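Local coordinates for protein IscA (Thermosynechococcus elongatus, PDB 1X0G) that binds a [2Fe-2S] cluster and is thought to act as a scaffold for iron-sulfur cluster biosynthesis, at the interface of chains A and B and the interface of chains C and B. Numbering follows the deposited sequence. Chains: chain A/B/C, IscA.

Contact 1: the interface of chains A and B. Residues chain A 4, 9, 12-13; chain B 59-60, 62.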
ATOM      1  N   LEU A   4      14.933   1.161 -12.571  1.00 66.31           N
ATOM      2  CA  LEU A   4      15.064  -0.274 -12.396  1.00 65.10           C
ATOM      3  C   LEU A   4      16.433  -0.501 -11.894  1.00 63.26           C
ATOM      4  O   LEU A   4      17.335  -0.179 -12.577  1.00 64.46           O
ATOM      5  CB  LEU A   4      14.942  -0.961 -13.726  1.00 64.40           C
ATOM      6  CG  LEU A   4      13.643  -0.620 -14.416  1.00 65.59           C
ATOM      7  CD1 LEU A   4      13.827  -0.845 -15.875  1.00 65.80           C
ATOM      8  CD2 LEU A   4      12.523  -1.511 -13.880  1.00 68.66           C
ATOM      9  N   ILE A   9      17.075  -5.505 -13.470  1.00 65.28           N
ATOM     10  CA  ILE A   9      17.473  -5.761 -14.838  1.00 65.38           C
ATOM     11  C   ILE A   9      17.897  -7.232 -15.102  1.00 65.48           C
ATOM     12  O   ILE A   9      17.477  -7.833 -16.098  1.00 65.11           O
ATOM     13  CB  ILE A   9      18.508  -4.696 -15.207  1.00 66.14           C
ATOM     14  CG1 ILE A   9      17.763  -3.357 -15.357  1.00 66.76           C
ATOM     15  CG2 ILE A   9      19.360  -5.073 -16.444  1.00 64.36           C
ATOM     16  CD1 ILE A   9      18.636  -2.108 -15.192  1.00 68.24           C
ATOM     17  N   LEU A  12      14.850  -9.260 -15.152  1.00 67.03           N
ATOM     18  CA  LEU A  12      14.253  -9.094 -16.445  1.00 67.59           C
ATOM     19  C   LEU A  12      14.997  -9.910 -17.469  1.00 68.81           C
ATOM     20  O   LEU A  12      14.396 -10.730 -18.186  1.00 69.21           O
ATOM     21  CB  LEU A  12      14.298  -7.652 -16.858  1.00 67.39           C
ATOM     22  CG  LEU A  12      13.287  -6.843 -16.107  1.00 66.59           C
ATOM     23  CD1 LEU A  12      13.659  -5.420 -16.373  1.00 65.62           C
ATOM     24  CD2 LEU A  12      11.858  -7.214 -16.534  1.00 69.08           C
ATOM     25  N   GLU A  13      16.304  -9.683 -17.548  1.00 69.33           N
ATOM     26  CA  GLU A  13      17.102 -10.348 -18.547  1.00 70.62           C
ATOM     27  C   GLU A  13      16.962 -11.840 -18.421  1.00 71.59           C
ATOM     28  O   GLU A  13      16.805 -12.520 -19.428  1.00 72.42           O
ATOM     29  CB  GLU A  13      18.531  -9.939 -18.393  1.00 70.45           C
ATOM     30  CG  GLU A  13      18.626  -8.468 -18.361  1.00 72.48           C
ATOM     31  CD  GLU A  13      20.002  -8.022 -18.614  1.00 77.75           C
ATOM     32  OE1 GLU A  13      20.163  -7.207 -19.563  1.00 78.60           O
ATOM     33  OE2 GLU A  13      20.916  -8.523 -17.883  1.00 78.17           O
TER
ATOM     34  N   SER B  59      15.702   3.004 -18.391  1.00 72.35           N
ATOM     35  CA  SER B  59      16.541   2.791 -17.248  1.00 72.67           C
ATOM     36  C   SER B  59      17.582   1.805 -17.651  1.00 72.70           C
ATOM     37  O   SER B  59      17.298   0.657 -18.024  1.00 72.17           O
ATOM     38  CB  SER B  59      15.767   2.316 -16.031  1.00 72.09           C
ATOM     39  OG  SER B  59      16.532   2.663 -14.893  1.00 74.43           O
ATOM     40  N   GLN B  60      18.801   2.314 -17.648  1.00 73.15           N
ATOM     41  CA  GLN B  60      19.950   1.498 -17.874  1.00 73.58           C
ATOM     42  C   GLN B  60      19.751   0.612 -19.083  1.00 72.55           C
ATOM     43  O   GLN B  60      19.943  -0.610 -19.041  1.00 72.36           O
ATOM     44  CB  GLN B  60      20.217   0.682 -16.630  1.00 74.26           C
ATOM     45  CG  GLN B  60      19.985   1.484 -15.364  1.00 78.53           C
ATOM     46  CD  GLN B  60      20.362   0.667 -14.158  1.00 84.51           C
ATOM     47  OE1 GLN B  60      21.472   0.129 -14.113  1.00 88.21           O
ATOM     48  NE2 GLN B  60      19.449   0.534 -13.189  1.00 82.46           N
ATOM     49  N   TRP B  62      17.341  -0.415 -20.801  1.00 67.71           N
ATOM     50  CA  TRP B  62      16.035  -1.053 -21.010  1.00 65.67           C
ATOM     51  C   TRP B  62      15.092  -0.042 -21.530  1.00 63.44           C
ATOM     52  O   TRP B  62      14.939   1.022 -20.932  1.00 62.60           O
ATOM     53  CB  TRP B  62      15.420  -1.655 -19.700  1.00 66.89           C
ATOM     54  CG  TRP B  62      15.718  -3.115 -19.657  1.00 67.09           C
ATOM     55  CD1 TRP B  62      16.822  -3.699 -19.134  1.00 69.40           C
ATOM     56  CD2 TRP B  62      14.973  -4.159 -20.276  1.00 68.40           C
ATOM     57  NE1 TRP B  62      16.826  -5.070 -19.378  1.00 70.21           N
ATOM     58  CE2 TRP B  62      15.709  -5.377 -20.089  1.00 68.76           C
ATOM     59  CE3 TRP B  62      13.778  -4.191 -20.997  1.00 66.61           C
ATOM     60  CZ2 TRP B  62      15.272  -6.599 -20.550  1.00 66.59           C
ATOM     61  CZ3 TRP B  62      13.340  -5.409 -21.463  1.00 67.38           C
ATOM     62  CH2 TRP B  62      14.086  -6.607 -21.235  1.00 68.13           C
TER

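Contact 2: the interface of chains C and B. Residues chain C 33-36, 41; chain B 99-102.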
ATOM      1  N   GLN C  33      -7.922   8.467  -4.087  1.00 61.63           N
ATOM      2  CA  GLN C  33      -6.667   8.196  -3.510  1.00 60.81           C
ATOM      3  C   GLN C  33      -6.829   7.164  -2.403  1.00 59.00           C
ATOM      4  O   GLN C  33      -7.884   6.978  -1.822  1.00 58.82           O
ATOM      5  CB  GLN C  33      -6.047   9.494  -3.045  1.00 62.90           C
ATOM      6  CG  GLN C  33      -6.787  10.075  -1.828  1.00 69.38           C
ATOM      7  CD  GLN C  33      -6.268  11.496  -1.391  1.00 76.73           C
ATOM      8  OE1 GLN C  33      -7.068  12.449  -1.275  1.00 79.22           O
ATOM      9  NE2 GLN C  33      -4.962  11.607  -1.106  1.00 74.65           N
ATOM     10  N   PRO C  34      -5.759   6.451  -2.111  1.00 58.43           N
ATOM     11  CA  PRO C  34      -5.889   5.457  -1.057  1.00 57.48           C
ATOM     12  C   PRO C  34      -6.328   6.114   0.231  1.00 59.32           C
ATOM     13  O   PRO C  34      -5.891   7.226   0.491  1.00 58.27           O
ATOM     14  CB  PRO C  34      -4.437   4.964  -0.870  1.00 57.60           C
ATOM     15  CG  PRO C  34      -3.707   5.376  -2.166  1.00 53.49           C
ATOM     16  CD  PRO C  34      -4.390   6.545  -2.692  1.00 55.20           C
ATOM     17  N   SER C  35      -7.161   5.431   1.048  1.00 59.96           N
ATOM     18  CA  SER C  35      -7.690   6.066   2.198  1.00 60.46           C
ATOM     19  C   SER C  35      -7.768   5.140   3.367  1.00 60.84           C
ATOM     20  O   SER C  35      -7.712   3.965   3.153  1.00 61.59           O
ATOM     21  CB  SER C  35      -9.030   6.666   1.840  1.00 60.28           C
ATOM     22  OG  SER C  35      -9.957   5.689   1.783  1.00 63.59           O
ATOM     23  N   GLU C  36      -7.788   5.672   4.592  1.00 60.50           N
ATOM     24  CA  GLU C  36      -7.943   4.887   5.803  1.00 60.47           C
ATOM     25  C   GLU C  36      -9.291   4.191   5.917  1.00 60.60           C
ATOM     26  O   GLU C  36      -9.375   2.950   5.981  1.00 61.26           O
ATOM     27  CB  GLU C  36      -7.677   5.730   6.995  1.00 58.98           C
ATOM     28  CG  GLU C  36      -6.393   6.312   6.806  1.00 64.41           C
ATOM     29  CD  GLU C  36      -5.248   5.433   7.411  1.00 74.07           C
ATOM     30  OE1 GLU C  36      -5.286   5.171   8.647  1.00 80.29           O
ATOM     31  OE2 GLU C  36      -4.296   5.043   6.676  1.00 75.18           O
ATOM     32  N   ARG C  41     -10.630   7.028  -1.430  1.00 64.25           N
ATOM     33  CA  ARG C  41     -11.409   8.177  -1.111  1.00 63.60           C
ATOM     34  C   ARG C  41     -11.402   9.027  -2.377  1.00 64.08           C
ATOM     35  O   ARG C  41     -10.353   9.182  -3.019  1.00 63.23           O
ATOM     36  CB  ARG C  41     -10.804   8.910   0.053  1.00 63.78           C
ATOM     37  CG  ARG C  41     -11.693   9.969   0.766  1.00 66.87           C
ATOM     38  CD  ARG C  41     -10.795  11.211   0.888  1.00 78.56           C
ATOM     39  NE  ARG C  41     -11.391  12.507   1.223  1.00 80.90           N
ATOM     40  CZ  ARG C  41     -12.003  12.710   2.375  1.00 84.13           C
ATOM     41  NH1 ARG C  41     -12.098  11.696   3.245  1.00 81.36           N
ATOM     42  NH2 ARG C  41     -12.518  13.911   2.654  1.00 86.94           N
TER
ATOM     43  N   GLN B  99       0.762   7.439   0.256  1.00 82.12           N
ATOM     44  CA  GLN B  99      -0.076   8.609   0.576  1.00 79.78           C
ATOM     45  C   GLN B  99      -1.491   8.141   0.755  1.00 77.15           C
ATOM     46  O   GLN B  99      -2.122   7.592  -0.118  1.00 76.50           O
ATOM     47  CB  GLN B  99       0.061   9.753  -0.453  1.00 79.92           C
ATOM     48  CG  GLN B  99      -0.809  10.997  -0.191  1.00 84.20           C
ATOM     49  CD  GLN B  99      -0.523  11.819   1.124  1.00 89.86           C
ATOM     50  OE1 GLN B  99       0.612  12.343   1.389  1.00 91.15           O
ATOM     51  NE2 GLN B  99      -1.612  12.004   1.910  1.00 91.21           N
ATOM     52  N   THR B 100      -1.929   8.304   1.969  1.00 74.15           N
ATOM     53  CA  THR B 100      -3.172   7.803   2.387  1.00 72.37           C
ATOM     54  C   THR B 100      -3.988   8.931   3.015  1.00 68.46           C
ATOM     55  O   THR B 100      -3.516   9.736   3.801  1.00 66.84           O
ATOM     56  CB  THR B 100      -2.964   6.538   3.272  1.00 73.08           C
ATOM     57  OG1 THR B 100      -4.104   5.696   3.118  1.00 76.62           O
ATOM     58  CG2 THR B 100      -2.865   6.906   4.732  1.00 74.38           C
ATOM     59  N   CYS B 101      -5.229   9.039   2.591  1.00 66.79           N
ATOM     60  CA  CYS B 101      -6.053  10.133   3.089  1.00 63.12           C
ATOM     61  C   CYS B 101      -6.869   9.687   4.372  1.00 60.74           C
ATOM     62  O   CYS B 101      -7.375   8.565   4.438  1.00 57.59           O
ATOM     63  CB  CYS B 101      -6.829  10.670   1.930  1.00 61.47           C
ATOM     64  SG  CYS B 101      -7.974  11.920   2.469  1.00 68.38           S
ATOM     65  N   GLY B 102      -6.909  10.524   5.409  1.00 59.11           N
ATOM     66  CA  GLY B 102      -7.445  10.098   6.717  1.00 58.87           C
ATOM     67  C   GLY B 102      -8.933  10.264   6.638  1.00 59.43           C
ATOM     68  O   GLY B 102      -9.470  10.614   5.600  1.00 60.75           O
TER

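Contact 1: the interface of chains A and B
B:Trp62 lies against helix 6-16 of chain A, with A:Leu12 over a face of its indole and A:Ile9 along one edge. The contact is part of the two-fold interface of a HesB/IscA homodimer; domain swapping is a feature of this protein's assembly, and the contact may belong to it. Tryptophan suits the start of strand 62-66 because one broad, flat group can meet successive turns of a helix. A:Leu12 sends CD1 over the centre of the indole, 4.2 Å above its plane, while its CB lies 4.0 Å from B:Trp62 CZ2 on the six-membered ring. A:Ile9 borders the CD1/NE1 edge, displaced towards the same side, with CG1 3.9 Å from B:Trp62 CD1 and the CG2 branch beside NE1. The chi2 of 88° sets the indole roughly perpendicular to the CA-CB-CG plane of the tryptophan.

A:Glu13 comes from another direction, its CG in the ring plane at the edge. Its stem and one carboxylate oxygen both border the N-H edge, CG and OE1 each 4.0 Å from B:Trp62 NE1, with the carboxylate and ring planes 61° apart and no hydrogen bond formed. An alanine in place of B:Trp62 would probably open a gap beside A:Ile9 and A:Leu12 and leave the stem of A:Glu13 without its neighbour.

The beta-branched A:Ile9 also serves a second partner: its CD1 lies 3.5 Å from B:Gln60 CB, on the aliphatic part of a long side chain whose amide end is doubtfully placed. Next along, A:Leu4 N donates to the hydroxyl B:Ser59 OG at 3.2 Å, nearly straight at 164°. Serine is short enough to bring its CB within 3.7 Å of A:Leu4 CD1 while its hydroxyl takes the backbone N-H.

Contact 2: the interface of chains C and B
The end of strand 28-34 of chain C, with the loop residues C:Ser35 and C:Glu36 that follow, runs beside strand 99-101 of chain B, and C:Arg41 from strand 40-46 closes on the same place. B:Cys101 belongs to the three conserved cysteines with which HesB/IscA proteins bind the [2Fe-2S] cluster. It forms a parallel beta bridge with C:Ser35. B:Cys101 N donates to C:Pro34 O at 2.9 Å, and C:Glu36 N returns a bond to B:Cys101 O, also at 2.9 Å. Gripped at both its amide and its carbonyl, the cysteine has its backbone fixed across the chain boundary.

Proline fits the strand end: it has no N-H to offer, yet its carbonyl still accepts, and ring atom CG sits 3.4 Å from B:Gln99 O. The sulfur of B:Cys101 is anti to the backbone N (chi1 175°), facing C:Arg41. The arginine stem bends at chi2, and both its CD, tightly at 3.3 Å, and its NE, at 3.7 Å, lie against B:Cys101 SG. C:Gln33 touches the methylene of the cysteine, its amide carbon CD 3.5 Å from B:Cys101 CB. The side chain of C:Glu36 crosses B:Thr100 at about a right angle, its CD 3.9 Å from B:Thr100 CG2, though the tightness of the carboxylate there is doubtful; B:Thr100 is beta-branched, a kind of residue common in strands.

Chain B takes part in both contacts, through different stretches: strands 55-59 and 62-66 with the turn between them in contact 1, and strand 99-101 with the glycine after it in contact 2. No residue position is common to the two, and the centres of their C-alpha atoms lie about 31 Å apart. Contact 1 belongs to a two-fold interface between A and B, so its twin recurs with the chains exchanged, whereas the interface of contact 2 is not an exact two-fold. Together they let chain B join two partners in the tetrameric assembly, with contact 2 likely the one nearer the cluster chemistry.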